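Apical membrane antigen 1-like protein, soluble form (Toxoplasma gondii, PDB 3ZLE) may take part in host cell invasion by the sporozoite as a paralog of apical membrane antigen 1, a protein of the moving junction. Local coordinates at residues A[159-164]-A[283-288]. Residues are numbered along the deposited sequence; the frame is centred on the assembly and turned at random.
Sequences VLSVSA and NDFWPV
Trp286 NE1 donates a hydrogen bond to Ser161 O at 2.9 Å. The oxygen sits at the indole edge, in the ring plane, and the indole nitrogen lies in the carbonyl plane. The hydrogen bond is bent, 132° at the hydrogen. This is loop-to-loop packing in the ectodomain of an AMA1-family protein (PAN clan). Segment 159-164 leaves the end of strand 156-159 in an antiparallel sheet. Segment 283-288 belongs to the long loop between helix 253-262 and strand 303-308. Tyr144 stacks on the Trp286 ring and Tyr43 meets it edge-to-face, which would help fix its rotation.

A second bond runs the other way. Ser163 N donates to Phe285 O at 3.0 Å, and the bond is nearly straight at 167°. Ser163 OG hydrogen-bonds to Tyr144 OH, and its longer approach to Phe285 O is at best a weak bond.

Val162 CG2 lies over one face of the Phe285 ring, and the two side chains cross at about a right angle. With Phe285 CG anti to its own carbonyl carbon (chi1 -67°), CG is placed 3.8 Å from Val162 CG2. The methyl makes a CH-pi contact, 4.0 Å from the ring centroid and offset toward the rim. Pro136 also touches Phe285. Ser161 OG, 3.9 Å from Phe285 CD2, is buried and has no hydrogen-bonding partner in the model.

Beyond Trp286, the Pro287 ring packs beside Ser163 and Ala164. Pro287 CD lies 3.5 Å from Ser163 OG, and Pro287 CG meets Ala164 CB at 4.3 Å.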
# COMPACT_ATOMS: atom_id res chain seq x y z
N VAL A 159 6.50 -0.13 16.06
CA VAL A 159 7.46 0.71 15.43
C VAL A 159 8.64 -0.16 15.02
O VAL A 159 9.22 -0.86 15.87
CB VAL A 159 7.95 1.82 16.43
CG1 VAL A 159 8.90 2.79 15.72
CG2 VAL A 159 6.76 2.58 16.94
N LEU A 160 8.98 -0.16 13.73
CA LEU A 160 10.05 -1.01 13.21
C LEU A 160 11.38 -0.24 13.20
O LEU A 160 11.56 0.69 12.40
CB LEU A 160 9.76 -1.46 11.74
CG LEU A 160 8.40 -2.15 11.45
CD1 LEU A 160 8.28 -2.55 10.00
CD2 LEU A 160 8.09 -3.34 12.41
N SER A 161 12.38 -0.76 13.87
CA SER A 161 13.70 -0.20 13.69
C SER A 161 14.41 -0.70 12.42
O SER A 161 15.37 -0.09 11.98
CB SER A 161 14.53 -0.38 14.94
OG SER A 161 14.91 -1.72 15.08
N VAL A 162 13.83 -1.71 11.76
CA VAL A 162 14.34 -2.11 10.46
C VAL A 162 13.45 -1.58 9.37
O VAL A 162 12.28 -1.91 9.31
CB VAL A 162 14.46 -3.65 10.34
CG1 VAL A 162 15.08 -4.06 9.01
CG2 VAL A 162 15.31 -4.19 11.48
N SER A 163 14.02 -0.78 8.47
CA SER A 163 13.23 -0.04 7.47
C SER A 163 13.42 -0.62 6.10
O SER A 163 12.73 -0.21 5.16
CB SER A 163 13.59 1.43 7.45
OG SER A 163 14.98 1.62 7.34
N ALA A 164 14.45 -1.47 5.96
CA ALA A 164 14.62 -2.35 4.80
C ALA A 164 13.39 -3.17 4.54
O ALA A 164 12.74 -3.67 5.47
CB ALA A 164 15.83 -3.28 5.02
N ASN A 283 23.67 -5.43 11.46
CA ASN A 283 22.94 -4.33 12.03
C ASN A 283 22.74 -3.19 11.06
O ASN A 283 22.46 -2.08 11.47
CB ASN A 283 23.56 -3.85 13.33
CG ASN A 283 24.99 -3.34 13.15
OD1 ASN A 283 25.57 -3.43 12.08
ND2 ASN A 283 25.55 -2.80 14.22
N ASP A 284 22.77 -3.50 9.78
CA ASP A 284 22.40 -2.56 8.76
C ASP A 284 20.88 -2.48 8.60
O ASP A 284 20.32 -2.92 7.61
CB ASP A 284 23.08 -2.96 7.43
CG ASP A 284 24.59 -2.74 7.46
OD1 ASP A 284 25.07 -1.99 8.35
OD2 ASP A 284 25.29 -3.25 6.56
N PHE A 285 20.23 -1.86 9.58
CA PHE A 285 18.79 -1.79 9.64
C PHE A 285 18.21 -0.85 8.61
O PHE A 285 17.03 -0.91 8.34
CB PHE A 285 18.32 -1.40 11.04
CG PHE A 285 18.61 -2.45 12.10
CD1 PHE A 285 19.17 -3.68 11.76
CD2 PHE A 285 18.38 -2.17 13.44
CE1 PHE A 285 19.49 -4.60 12.73
CE2 PHE A 285 18.65 -3.12 14.41
CZ PHE A 285 19.21 -4.34 14.06
N TRP A 286 19.00 0.12 8.14
CA TRP A 286 18.49 1.13 7.21
C TRP A 286 19.29 1.13 5.91
O TRP A 286 20.51 1.17 5.93
CB TRP A 286 18.49 2.55 7.85
CG TRP A 286 18.00 2.67 9.32
CD1 TRP A 286 17.17 1.82 9.98
CD2 TRP A 286 18.27 3.75 10.24
NE1 TRP A 286 16.95 2.27 11.28
CE2 TRP A 286 17.67 3.41 11.48
CE3 TRP A 286 19.10 4.89 10.19
CZ2 TRP A 286 17.80 4.20 12.62
CZ3 TRP A 286 19.21 5.70 11.32
CH2 TRP A 286 18.55 5.35 12.53
N PRO A 287 18.60 1.17 4.76
CA PRO A 287 19.26 1.17 3.46
C PRO A 287 20.06 2.45 3.27
O PRO A 287 19.52 3.54 3.47
CB PRO A 287 18.09 1.13 2.47
CG PRO A 287 17.00 0.45 3.24
CD PRO A 287 17.15 0.95 4.63
N VAL A 288 21.32 2.33 2.86
CA VAL A 288 22.09 3.55 2.65
C VAL A 288 21.68 4.28 1.38
O VAL A 288 21.30 3.65 0.38
CB VAL A 288 23.66 3.40 2.86
CG1 VAL A 288 24.07 1.98 3.21
CG2 VAL A 288 24.46 3.99 1.70